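Long-range contacts in methionine gamma-lyase (Trichomonas vaginalis, PDB 1PFF), which belongs to the Cys/Met metabolism family of PLP-dependent enzymes, of the aminotransferase-like clan, and is built here as an assembly of four chains: residues G37-S42 with G62-F67; V99-D104 with K238-M243; T151-G156 with W187-G192; M247-V252 with L306-V311. One frame throughout, in Å; residues are numbered along the deposited sequence.

Contact 1. Residues G37-S42 with G62-F67. With EDO (1,2-ethanediol), chain O; EDO (1,2-ethanediol), chain C.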
loop_
_atom_site.group_PDB
_atom_site.type_symbol
_atom_site.label_atom_id
_atom_site.label_comp_id
_atom_site.label_asym_id
_atom_site.label_seq_id
_atom_site.Cartn_x
_atom_site.Cartn_y
_atom_site.Cartn_z
ATOM N N GLY A 37 3.537 26.020 34.333
ATOM C CA GLY A 37 3.449 27.428 34.676
ATOM C C GLY A 37 2.749 28.305 33.639
ATOM O O GLY A 37 2.473 29.483 33.919
ATOM N N ASP A 38 2.480 27.754 32.458
ATOM C CA ASP A 38 1.756 28.474 31.401
ATOM C C ASP A 38 0.241 28.376 31.605
ATOM O O ASP A 38 -0.230 27.616 32.450
ATOM C CB ASP A 38 2.098 27.910 30.016
ATOM C CG ASP A 38 3.458 28.347 29.515
ATOM O OD1 ASP A 38 4.097 29.239 30.125
ATOM O OD2 ASP A 38 3.967 27.846 28.494
ATOM N N HIS A 39 -0.504 29.140 30.806
ATOM C CA HIS A 39 -1.965 29.181 30.868
ATOM C C HIS A 39 -2.541 29.010 29.459
ATOM O O HIS A 39 -2.016 29.553 28.496
ATOM C CB HIS A 39 -2.416 30.501 31.517
ATOM C CG HIS A 39 -3.902 30.725 31.526
ATOM N ND1 HIS A 39 -4.484 31.843 30.960
ATOM C CD2 HIS A 39 -4.918 30.002 32.060
ATOM C CE1 HIS A 39 -5.796 31.787 31.128
ATOM N NE2 HIS A 39 -6.085 30.682 31.794
ATOM N N LEU A 40 -3.615 28.234 29.351
ATOM C CA LEU A 40 -4.294 28.013 28.080
ATOM C C LEU A 40 -5.773 28.332 28.246
ATOM O O LEU A 40 -6.393 27.939 29.235
ATOM C CB LEU A 40 -4.122 26.555 27.600
ATOM C CG LEU A 40 -4.803 26.179 26.270
ATOM C CD1 LEU A 40 -3.973 25.144 25.480
ATOM C CD2 LEU A 40 -6.207 25.628 26.523
ATOM N N ILE A 41 -6.328 29.063 27.288
ATOM C CA ILE A 41 -7.763 29.319 27.269
ATOM C C ILE A 41 -8.344 28.499 26.142
ATOM O O ILE A 41 -7.877 28.592 25.004
ATOM C CB ILE A 41 -8.069 30.813 27.040
ATOM C CG1 ILE A 41 -7.361 31.673 28.090
ATOM C CG2 ILE A 41 -9.593 31.051 27.056
ATOM C CD1 ILE A 41 -7.236 33.125 27.714
ATOM N N SER A 42 -9.356 27.703 26.458
ATOM C CA SER A 42 -10.030 26.878 25.464
ATOM C C SER A 42 -11.518 27.182 25.470
ATOM O O SER A 42 -12.079 27.585 26.493
ATOM C CB SER A 42 -9.812 25.393 25.766
ATOM O OG SER A 42 -10.550 24.570 24.865
ATOM N N GLY A 62 1.082 20.886 35.214
ATOM C CA GLY A 62 1.242 22.252 35.703
ATOM C C GLY A 62 0.796 23.393 34.800
ATOM O O GLY A 62 1.175 24.548 35.033
ATOM N N VAL A 63 0.005 23.079 33.773
ATOM C CA VAL A 63 -0.594 24.092 32.901
ATOM C C VAL A 63 -1.960 24.461 33.478
ATOM O O VAL A 63 -2.759 23.584 33.799
ATOM C CB VAL A 63 -0.768 23.580 31.445
ATOM C CG1 VAL A 63 -1.459 24.631 30.562
ATOM C CG2 VAL A 63 0.581 23.179 30.830
ATOM N N GLU A 64 -2.218 25.755 33.626
ATOM C CA GLU A 64 -3.535 26.224 34.041
ATOM C C GLU A 64 -4.404 26.312 32.801
ATOM O O GLU A 64 -3.944 26.777 31.754
ATOM C CB GLU A 64 -3.431 27.591 34.735
ATOM C CG GLU A 64 -2.287 27.650 35.740
ATOM C CD GLU A 64 -2.095 29.012 36.381
ATOM O OE1 GLU A 64 -2.498 30.038 35.791
ATOM O OE2 GLU A 64 -1.519 29.046 37.485
ATOM N N VAL A 65 -5.645 25.843 32.909
ATOM C CA VAL A 65 -6.559 25.826 31.764
ATOM C C VAL A 65 -7.898 26.421 32.200
ATOM O O VAL A 65 -8.454 26.036 33.228
ATOM C CB VAL A 65 -6.784 24.376 31.234
ATOM C CG1 VAL A 65 -7.781 24.355 30.057
ATOM C CG2 VAL A 65 -5.463 23.737 30.840
ATOM N N ASP A 66 -8.399 27.371 31.428
ATOM C CA ASP A 66 -9.775 27.814 31.592
ATOM C C ASP A 66 -10.591 27.326 30.403
ATOM O O ASP A 66 -10.165 27.496 29.263
ATOM C CB ASP A 66 -9.826 29.335 31.648
ATOM C CG ASP A 66 -9.413 29.881 33.001
ATOM O OD1 ASP A 66 -10.057 29.535 34.011
ATOM O OD2 ASP A 66 -8.462 30.663 33.148
ATOM N N PHE A 67 -11.749 26.717 30.660
ATOM C CA PHE A 67 -12.724 26.450 29.591
ATOM C C PHE A 67 -13.804 27.521 29.630
ATOM O O PHE A 67 -14.468 27.707 30.656
ATOM C CB PHE A 67 -13.378 25.071 29.739
ATOM C CG PHE A 67 -12.421 23.926 29.634
ATOM C CD1 PHE A 67 -11.921 23.318 30.788
ATOM C CD2 PHE A 67 -12.011 23.452 28.385
ATOM C CE1 PHE A 67 -11.025 22.244 30.699
ATOM C CE2 PHE A 67 -11.114 22.372 28.287
ATOM C CZ PHE A 67 -10.629 21.770 29.453
HETATM C C1 EDO O . -7.388 26.144 37.212
HETATM O O1 EDO O . -7.757 27.256 36.403
HETATM C C2 EDO O . -6.115 25.486 36.673
HETATM O O2 EDO O . -6.430 24.644 35.580
HETATM C C1 EDO C . 3.138 30.626 38.076
HETATM O O1 EDO C . 2.750 30.556 36.708
HETATM C C2 EDO C . 1.911 30.580 38.983
HETATM O O2 EDO C . 0.788 31.150 38.322
#
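Backbone bonds between G37-S42 and G62-F67 run as a parallel ladder in which L40 reaches both ways: its N donates to E64 O (2.8 Å), and its O accepts from D66 N (3.0 Å). E64 N to D38 O precedes this pair and S42 N to D66 O (2.9 Å) follows it. Ahead of the strands, G37 N meets G62 O at 2.9 Å from above the carbonyl plane. G62, with positive phi, is the C-prime residue of the Schellman motif ending helix 48-60, after which V63 leads into strand 64-68. The unit is a beta-alpha-beta crossover, strand 39-43, helix 48-60, strand 64-68, at one border of the seven-stranded sheet; V65 N donates to an ethanediol O2 (3.0 Å). Among polar side chains, H39 has CG anti to the backbone N (chi1 175°), and NE2 donates to D66 OD2 at 2.7 Å. The carboxylate stands 77° from the ring plane and is met on its anti side, NE2 lying somewhat out of its plane and the bond bent; T84 holds ND1. E64, on the same face, forms a salt bridge with K81. On the other face L40 CD2 lies beside V65 CG1 (4.1 Å), both side chains pointing the same way, and S42 CB packs on F67 CD2 (3.9 Å), with F54 of helix 48-60 against S42 and F67.

Contact 2. Residues V99-D104 with K238-M243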
loop_
_atom_site.group_PDB
_atom_site.type_symbol
_atom_site.label_atom_id
_atom_site.label_comp_id
_atom_site.label_asym_id
_atom_site.label_seq_id
_atom_site.Cartn_x
_atom_site.Cartn_y
_atom_site.Cartn_z
ATOM N N VAL A 99 -21.044 28.809 16.646
ATOM C CA VAL A 99 -20.135 29.538 15.765
ATOM C C VAL A 99 -19.313 30.557 16.554
ATOM O O VAL A 99 -19.865 31.370 17.296
ATOM C CB VAL A 99 -20.909 30.256 14.624
ATOM C CG1 VAL A 99 -19.959 31.095 13.783
ATOM C CG2 VAL A 99 -21.664 29.239 13.749
ATOM N N ILE A 100 -17.995 30.505 16.405
ATOM C CA ILE A 100 -17.120 31.483 17.050
ATOM C C ILE A 100 -16.537 32.425 15.996
ATOM O O ILE A 100 -16.009 31.972 14.966
ATOM C CB ILE A 100 -16.006 30.771 17.860
ATOM C CG1 ILE A 100 -16.635 29.915 18.969
ATOM C CG2 ILE A 100 -15.010 31.794 18.443
ATOM C CD1 ILE A 100 -15.722 28.767 19.492
ATOM N N ASP A 101 -16.639 33.729 16.261
ATOM C CA ASP A 101 -16.089 34.743 15.377
ATOM C C ASP A 101 -14.554 34.704 15.417
ATOM O O ASP A 101 -13.933 35.163 16.385
ATOM C CB ASP A 101 -16.627 36.124 15.777
ATOM C CG ASP A 101 -16.304 37.194 14.761
ATOM O OD1 ASP A 101 -17.129 38.113 14.605
ATOM O OD2 ASP A 101 -15.250 37.221 14.088
ATOM N N ILE A 102 -13.952 34.147 14.363
ATOM C CA ILE A 102 -12.496 33.941 14.322
ATOM C C ILE A 102 -11.746 35.271 14.388
ATOM O O ILE A 102 -10.851 35.447 15.221
ATOM C CB ILE A 102 -12.074 33.134 13.053
ATOM C CG1 ILE A 102 -12.680 31.717 13.069
ATOM C CG2 ILE A 102 -10.556 33.078 12.932
ATOM C CD1 ILE A 102 -12.581 30.987 11.708
ATOM N N GLU A 103 -12.106 36.201 13.503
ATOM C CA GLU A 103 -11.455 37.510 13.464
ATOM C C GLU A 103 -11.540 38.211 14.834
ATOM O O GLU A 103 -10.551 38.784 15.316
ATOM C CB GLU A 103 -12.056 38.378 12.349
ATOM C CG GLU A 103 -11.429 39.758 12.208
ATOM C CD GLU A 103 -11.591 40.357 10.817
ATOM O OE1 GLU A 103 -12.416 39.858 10.016
ATOM O OE2 GLU A 103 -10.881 41.341 10.517
ATOM N N ASP A 104 -12.710 38.138 15.465
ATOM C CA ASP A 104 -12.906 38.778 16.767
ATOM C C ASP A 104 -12.153 38.068 17.887
ATOM O O ASP A 104 -11.634 38.723 18.801
ATOM C CB ASP A 104 -14.393 38.887 17.124
ATOM C CG ASP A 104 -14.613 39.649 18.415
ATOM O OD1 ASP A 104 -14.394 40.877 18.417
ATOM O OD2 ASP A 104 -14.953 39.100 19.482
ATOM N N LYS A 238 -21.642 33.528 8.015
ATOM C CA LYS A 238 -21.726 34.144 6.685
ATOM C C LYS A 238 -20.469 34.926 6.288
ATOM O O LYS A 238 -20.100 34.965 5.110
ATOM C CB LYS A 238 -22.943 35.078 6.617
ATOM C CG LYS A 238 -23.442 35.353 5.217
ATOM C CD LYS A 238 -24.293 36.634 5.120
ATOM C CE LYS A 238 -25.523 36.566 6.005
ATOM N NZ LYS A 238 -26.699 37.250 5.397
ATOM N N LYS A 239 -19.823 35.561 7.257
ATOM C CA LYS A 239 -18.627 36.332 6.951
ATOM C C LYS A 239 -17.328 35.519 6.919
ATOM O O LYS A 239 -16.361 35.960 6.299
ATOM C CB LYS A 239 -18.499 37.555 7.860
ATOM C CG LYS A 239 -18.266 37.266 9.315
ATOM C CD LYS A 239 -18.134 38.584 10.089
ATOM C CE LYS A 239 -17.543 38.348 11.454
ATOM N NZ LYS A 239 -17.535 39.602 12.256
ATOM N N GLN A 240 -17.320 34.338 7.547
ATOM C CA GLN A 240 -16.099 33.521 7.612
ATOM C C GLN A 240 -16.170 32.141 6.951
ATOM O O GLN A 240 -15.177 31.407 6.957
ATOM C CB GLN A 240 -15.581 33.399 9.065
ATOM C CG GLN A 240 -16.445 32.540 10.012
ATOM C CD GLN A 240 -16.034 32.663 11.483
ATOM O OE1 GLN A 240 -15.465 33.678 11.899
ATOM N NE2 GLN A 240 -16.328 31.631 12.267
ATOM N N MET A 241 -17.332 31.781 6.402
ATOM C CA MET A 241 -17.521 30.472 5.759
ATOM C C MET A 241 -18.100 30.660 4.351
ATOM O O MET A 241 -19.116 31.323 4.207
ATOM C CB MET A 241 -18.489 29.600 6.575
ATOM C CG MET A 241 -18.066 29.311 8.020
ATOM S SD MET A 241 -19.236 28.255 8.877
ATOM C CE MET A 241 -18.707 26.603 8.308
ATOM N N LYS A 242 -17.460 30.092 3.327
ATOM C CA LYS A 242 -17.975 30.201 1.951
ATOM C C LYS A 242 -19.283 29.432 1.782
ATOM O O LYS A 242 -20.135 29.815 0.978
ATOM C CB LYS A 242 -16.956 29.713 0.917
ATOM C CG LYS A 242 -15.642 30.459 0.953
ATOM C CD LYS A 242 -14.748 30.052 -0.229
ATOM C CE LYS A 242 -13.317 30.533 -0.043
ATOM N NZ LYS A 242 -13.259 31.973 0.315
ATOM N N MET A 243 -19.403 28.328 2.515
ATOM C CA MET A 243 -20.652 27.584 2.664
ATOM C C MET A 243 -20.694 27.131 4.121
ATOM O O MET A 243 -19.711 27.286 4.842
ATOM C CB MET A 243 -20.699 26.369 1.736
ATOM C CG MET A 243 -20.548 26.687 0.240
ATOM S SD MET A 243 -20.540 25.125 -0.692
ATOM C CE MET A 243 -22.088 25.029 -1.247
HETATM O O HOH W 1 -14.557 36.174 11.713
HETATM O O HOH W 2 -15.130 39.995 13.433
#
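With CG between the backbone N and the carbonyl carbon (chi1 70° in Q240) and the rest of the chain extended, Q240 and K239 reach I100, I102 and D101 from the end of helix 234-240, carrying amide and ammonium to the start of helix 102-109. The Q240 amide spans the backbone there with both its ends: NE2 donates to I100 O (2.7 Å), which lies close to the amide plane, though NE2 is itself tilted from the carbonyl plane of I100, while OE1 accepts from I102 N (2.9 Å) on an in-plane lone pair. Both bonds are nearly straight, at 165° and 168°, which fixes the rotation of the amide. I102 lays CG1 and CD1 against the same group, and V99 CG1 approaches NE2 at 4.0 Å. D101, at the N-cap, has CG anti to its backbone N and divides its carboxylate between two tasks. OD2 caps the helix by accepting from D104 N (3.0 Å) from above the carboxylate plane; OD1 takes K239 NZ on its syn side in a salt bridge of 2.8 Å, the two side chains crossing at about a right angle. One water joins D101 OD2, Q240 OE1 (2.7 Å) and E103 N; a second links K239 NZ to D101 OD2. Polar groups at the first turn of helix 102-109 are thus met by a side-chain cap, a glutamine and water, and the lysine probably offsets the negative charge that D101 brings to this helix start, whose dipole would itself favour the carboxylate.

Contact 3. Residues T151-G156 with W187-G192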
loop_
_atom_site.group_PDB
_atom_site.type_symbol
_atom_site.label_atom_id
_atom_site.label_comp_id
_atom_site.label_asym_id
_atom_site.label_seq_id
_atom_site.Cartn_x
_atom_site.Cartn_y
_atom_site.Cartn_z
ATOM N N THR A 151 -13.082 6.771 4.483
ATOM C CA THR A 151 -13.104 6.684 5.949
ATOM C C THR A 151 -12.023 5.743 6.509
ATOM O O THR A 151 -12.091 5.332 7.673
ATOM C CB THR A 151 -14.496 6.203 6.437
ATOM O OG1 THR A 151 -14.883 5.031 5.707
ATOM C CG2 THR A 151 -15.584 7.214 6.096
ATOM N N ASP A 152 -11.032 5.408 5.684
ATOM C CA ASP A 152 -10.055 4.369 6.012
ATOM C C ASP A 152 -8.688 4.895 6.474
ATOM O O ASP A 152 -7.735 4.119 6.622
ATOM C CB ASP A 152 -9.862 3.445 4.804
ATOM C CG ASP A 152 -9.325 4.183 3.580
ATOM O OD1 ASP A 152 -9.570 5.399 3.445
ATOM O OD2 ASP A 152 -8.646 3.626 2.698
ATOM N N VAL A 153 -8.587 6.204 6.689
ATOM C CA VAL A 153 -7.317 6.817 7.080
ATOM C C VAL A 153 -7.461 7.611 8.376
ATOM O O VAL A 153 -8.472 8.273 8.599
ATOM C CB VAL A 153 -6.756 7.745 5.961
ATOM C CG1 VAL A 153 -5.684 8.667 6.504
ATOM C CG2 VAL A 153 -6.208 6.937 4.793
ATOM N N VAL A 154 -6.436 7.520 9.222
ATOM C CA VAL A 154 -6.266 8.400 10.375
ATOM C C VAL A 154 -5.024 9.244 10.112
ATOM O O VAL A 154 -3.941 8.709 9.845
ATOM C CB VAL A 154 -6.097 7.621 11.696
ATOM C CG1 VAL A 154 -6.479 8.498 12.891
ATOM C CG2 VAL A 154 -6.926 6.350 11.679
ATOM N N ALA A 155 -5.199 10.562 10.152
ATOM C CA ALA A 155 -4.122 11.503 9.861
ATOM C C ALA A 155 -4.533 12.888 10.336
ATOM O O ALA A 155 -5.724 13.178 10.464
ATOM C CB ALA A 155 -3.819 11.540 8.368
ATOM N N GLY A 156 -3.540 13.734 10.592
ATOM C CA GLY A 156 -3.788 15.107 10.994
ATOM C C GLY A 156 -2.887 16.048 10.224
ATOM O O GLY A 156 -1.948 15.609 9.555
ATOM N N TRP A 187 0.038 9.480 1.123
ATOM C CA TRP A 187 -0.162 9.380 -0.318
ATOM C C TRP A 187 -1.655 9.429 -0.653
ATOM O O TRP A 187 -2.075 10.209 -1.514
ATOM C CB TRP A 187 0.511 8.111 -0.856
ATOM C CG TRP A 187 0.082 7.728 -2.228
ATOM C CD1 TRP A 187 0.293 8.427 -3.383
ATOM C CD2 TRP A 187 -0.647 6.557 -2.593
ATOM N NE1 TRP A 187 -0.261 7.756 -4.447
ATOM C CE2 TRP A 187 -0.844 6.604 -3.991
ATOM C CE3 TRP A 187 -1.155 5.461 -1.878
ATOM C CZ2 TRP A 187 -1.526 5.602 -4.690
ATOM C CZ3 TRP A 187 -1.835 4.461 -2.573
ATOM C CH2 TRP A 187 -2.012 4.541 -3.967
ATOM N N LEU A 188 -2.444 8.621 0.055
ATOM C CA LEU A 188 -3.903 8.612 -0.072
ATOM C C LEU A 188 -4.540 9.969 0.212
ATOM O O LEU A 188 -5.474 10.376 -0.484
ATOM C CB LEU A 188 -4.524 7.548 0.845
ATOM C CG LEU A 188 -4.435 6.086 0.394
ATOM C CD1 LEU A 188 -5.054 5.141 1.427
ATOM C CD2 LEU A 188 -5.077 5.891 -0.983
ATOM N N ILE A 189 -4.037 10.666 1.232
ATOM C CA ILE A 189 -4.538 12.001 1.558
ATOM C C ILE A 189 -4.231 12.971 0.421
ATOM O O ILE A 189 -5.092 13.773 0.039
ATOM C CB ILE A 189 -3.939 12.527 2.893
ATOM C CG1 ILE A 189 -4.230 11.569 4.055
ATOM C CG2 ILE A 189 -4.466 13.924 3.216
ATOM C CD1 ILE A 189 -5.687 11.353 4.337
ATOM N N THR A 190 -3.005 12.888 -0.106
ATOM C CA THR A 190 -2.568 13.708 -1.240
ATOM C C THR A 190 -3.502 13.534 -2.443
ATOM O O THR A 190 -3.836 14.503 -3.112
ATOM C CB THR A 190 -1.098 13.376 -1.633
ATOM O OG1 THR A 190 -0.215 13.805 -0.588
ATOM C CG2 THR A 190 -0.636 14.205 -2.833
ATOM N N ARG A 191 -3.917 12.296 -2.699
ATOM C CA ARG A 191 -4.859 11.997 -3.780
ATOM C C ARG A 191 -6.251 12.539 -3.447
ATOM O O ARG A 191 -6.973 13.020 -4.331
ATOM C CB ARG A 191 -4.918 10.493 -4.042
ATOM C CG ARG A 191 -3.607 9.879 -4.564
ATOM C CD ARG A 191 -2.919 10.665 -5.690
ATOM N NE ARG A 191 -3.584 10.487 -6.985
ATOM C CZ ARG A 191 -3.113 10.934 -8.150
ATOM N NH1 ARG A 191 -1.961 11.592 -8.212
ATOM N NH2 ARG A 191 -3.799 10.724 -9.262
ATOM N N GLY A 192 -6.609 12.462 -2.168
ATOM C CA GLY A 192 -7.832 13.046 -1.655
ATOM C C GLY A 192 -8.004 14.525 -1.942
ATOM O O GLY A 192 -9.126 14.964 -2.149
#
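V153 is the bump of this contact: its side chain points at helix 183-216 and parts its two methyls between neighbouring residues of one turn. CG1, anti to the backbone N (chi1 164°), presses on I189 CD1 at 3.5 Å, while CG2 faces L188 CD1 at 4.0 Å. The forked valine therefore sits over the gap between L188 and I189, crossing each side chain at a slant. I189 answers with a bent chain, chi1 and chi2 both near -60°, which turns CD1 back toward the loop and leaves CG1 on the flank of A155, 4.3 Å from its CB. A155 offers just a methyl, and the flank of I189 lies against it. V154, pointing the other way between these two, leaves the alternate residues V153 and A155 to meet the helix. At the far end D152 OD2 brushes L188 CD1 (4.1 Å), but its carboxylate has its main polar partner in R191 of the third subunit, a salt bridge, and H184 of the second subunit packs against D152, V153 and L188. Residues 151-155 lie in the loop between strands 138-142 and 156-160, and G156, which opens the latter, is bonded to T19 of strand 15-19. I189 also touches L3 of helix 2-11; the contact joins helix 183-216 to the loop leading into strand 156-160, next to the outermost strand 15-19.

Contact 4. Residues M247-V252 with L306-V311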
loop_
_atom_site.group_PDB
_atom_site.type_symbol
_atom_site.label_atom_id
_atom_site.label_comp_id
_atom_site.label_asym_id
_atom_site.label_seq_id
_atom_site.Cartn_x
_atom_site.Cartn_y
_atom_site.Cartn_z
ATOM N N MET A 247 -22.098 19.332 8.582
ATOM C CA MET A 247 -22.562 18.841 9.868
ATOM C C MET A 247 -23.862 19.522 10.242
ATOM O O MET A 247 -23.989 20.745 10.142
ATOM C CB MET A 247 -21.526 19.112 10.958
ATOM C CG MET A 247 -20.273 18.270 10.839
ATOM S SD MET A 247 -20.547 16.492 11.105
ATOM C CE MET A 247 -21.875 16.444 12.354
ATOM N N ILE A 248 -24.830 18.716 10.664
ATOM C CA ILE A 248 -26.070 19.218 11.219
ATOM C C ILE A 248 -26.283 18.513 12.544
ATOM O O ILE A 248 -25.904 17.347 12.702
ATOM C CB ILE A 248 -27.270 18.899 10.290
ATOM C CG1 ILE A 248 -27.114 19.594 8.931
ATOM C CG2 ILE A 248 -28.600 19.335 10.953
ATOM C CD1 ILE A 248 -28.082 19.055 7.881
ATOM N N ALA A 249 -26.881 19.215 13.491
ATOM C CA ALA A 249 -27.441 18.530 14.641
ATOM C C ALA A 249 -28.885 18.969 14.787
ATOM O O ALA A 249 -29.281 20.020 14.283
ATOM C CB ALA A 249 -26.628 18.792 15.905
ATOM N N PHE A 250 -29.688 18.140 15.433
ATOM C CA PHE A 250 -31.069 18.500 15.694
ATOM C C PHE A 250 -31.614 17.752 16.890
ATOM O O PHE A 250 -31.171 16.631 17.196
ATOM C CB PHE A 250 -31.972 18.352 14.449
ATOM C CG PHE A 250 -32.076 16.952 13.918
ATOM C CD1 PHE A 250 -31.124 16.455 13.028
ATOM C CD2 PHE A 250 -33.162 16.142 14.262
ATOM C CE1 PHE A 250 -31.238 15.148 12.514
ATOM C CE2 PHE A 250 -33.278 14.835 13.756
ATOM C CZ PHE A 250 -32.317 14.347 12.883
ATOM N N ASP A 251 -32.551 18.404 17.574
ATOM C CA ASP A 251 -33.289 17.782 18.660
ATOM C C ASP A 251 -34.543 17.106 18.143
ATOM O O ASP A 251 -35.282 17.658 17.319
ATOM C CB ASP A 251 -33.674 18.806 19.729
ATOM C CG ASP A 251 -32.485 19.312 20.506
ATOM O OD1 ASP A 251 -31.455 18.596 20.573
ATOM O OD2 ASP A 251 -32.489 20.427 21.071
ATOM N N VAL A 252 -34.758 15.888 18.622
ATOM C CA VAL A 252 -36.083 15.303 18.599
ATOM C C VAL A 252 -36.570 15.236 20.049
ATOM O O VAL A 252 -35.866 15.623 20.994
ATOM C CB VAL A 252 -36.149 13.911 17.925
ATOM C CG1 VAL A 252 -35.849 14.008 16.417
ATOM C CG2 VAL A 252 -35.230 12.900 18.627
ATOM N N LEU A 306 -30.340 14.990 21.405
ATOM C CA LEU A 306 -29.508 15.376 20.259
ATOM C C LEU A 306 -29.115 14.258 19.290
ATOM O O LEU A 306 -28.580 13.232 19.695
ATOM C CB LEU A 306 -28.245 16.105 20.723
ATOM C CG LEU A 306 -27.522 16.878 19.611
ATOM C CD1 LEU A 306 -28.235 18.196 19.302
ATOM C CD2 LEU A 306 -26.064 17.112 19.983
ATOM N N ILE A 307 -29.388 14.488 18.005
ATOM C CA ILE A 307 -28.901 13.645 16.916
ATOM C C ILE A 307 -27.887 14.446 16.094
ATOM O O ILE A 307 -28.113 15.620 15.799
ATOM C CB ILE A 307 -30.075 13.177 16.015
ATOM C CG1 ILE A 307 -30.991 12.221 16.774
ATOM C CG2 ILE A 307 -29.542 12.488 14.750
ATOM C CD1 ILE A 307 -32.360 12.023 16.137
ATOM N N ARG A 308 -26.764 13.819 15.746
ATOM C CA ARG A 308 -25.757 14.468 14.907
ATOM C C ARG A 308 -25.759 13.799 13.555
ATOM O O ARG A 308 -25.710 12.561 13.459
ATOM C CB ARG A 308 -24.363 14.341 15.514
ATOM C CG ARG A 308 -24.096 15.196 16.741
ATOM C CD ARG A 308 -22.689 14.997 17.304
ATOM N NE ARG A 308 -21.667 15.740 16.562
ATOM C CZ ARG A 308 -20.497 15.235 16.168
ATOM N NH1 ARG A 308 -20.175 13.971 16.434
ATOM N NH2 ARG A 308 -19.638 15.997 15.502
ATOM N N LEU A 309 -25.802 14.622 12.513
ATOM C CA LEU A 309 -25.874 14.138 11.145
ATOM C C LEU A 309 -24.733 14.735 10.333
ATOM O O LEU A 309 -24.581 15.961 10.262
ATOM C CB LEU A 309 -27.233 14.505 10.530
ATOM C CG LEU A 309 -27.416 14.370 9.011
ATOM C CD1 LEU A 309 -27.247 12.913 8.548
ATOM C CD2 LEU A 309 -28.779 14.912 8.603
ATOM N N SER A 310 -23.918 13.854 9.754
ATOM C CA SER A 310 -22.883 14.255 8.829
ATOM C C SER A 310 -23.413 14.000 7.421
ATOM O O SER A 310 -23.560 12.851 7.013
ATOM C CB SER A 310 -21.621 13.432 9.097
ATOM O OG SER A 310 -20.629 13.709 8.150
ATOM N N VAL A 311 -23.719 15.072 6.694
ATOM C CA VAL A 311 -24.354 14.957 5.373
ATOM C C VAL A 311 -23.309 14.595 4.316
ATOM O O VAL A 311 -22.247 15.218 4.243
ATOM C CB VAL A 311 -25.100 16.265 4.988
ATOM C CG1 VAL A 311 -25.795 16.142 3.621
ATOM C CG2 VAL A 311 -26.111 16.652 6.069
#
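F250 and I307 meet across an antiparallel hydrogen-bonded pair, with I307 CB over one face of the ring in a CH-pi contact, 4.2 Å from the ring centroid. F250 CG lies between the backbone N and the carbonyl carbon (chi1 62°), turning the ring toward the partner strand; I307 CD1 reaches F250 CE2 (3.8 Å) and also V252 CG2. On the F250 side I248 meets V311 beyond the strand end, CD1 to CG2 3.6 Å, the two side chains slanting across each other. The opposite face carries M247, whose chain bends at chi2 and chi3, bringing SD against S310 CB (3.8 Å) and CE close to L309 O. A249 CB rests beside L306 CD1, while D251 OD1 skirts that same methyl and its OD2 bonds to Y224. Four backbone bonds join the strands, I248 with L309 and F250 with I307, each pair bonded both ways, down to 2.7 Å for L309 N to I248 O. The strands are the second and third of the five-stranded sheet, 306-310 the middle one, with helices 183-216 and 316-328 against the F250 face. With these N and O atoms paired, the largely apolar F250 face coheres through methyl and ring contacts.

Overall arrangement
Contacts 1 and 4 lie on opposite sides of the chain's centre, about 31 Å apart between centres: one belongs to the border of the seven-stranded sheet, the other joins the middle strand of the five-stranded sheet to its neighbour. Contact 2 stands between them, its centre about 25 Å from that of contact 1 and about 20 Å from that of contact 4, and runs on in sequence into the latter, since helix 234-240 precedes strand 247-251. Contact 3 closes within the chain span bounded by contact 2. Its helix 183-216 goes on to cover one face of contact 4; nearest atoms of the two contacts are about 8 Å apart. Contacts 1 and 3 both touch the second subunit, about 32 Å apart between centres.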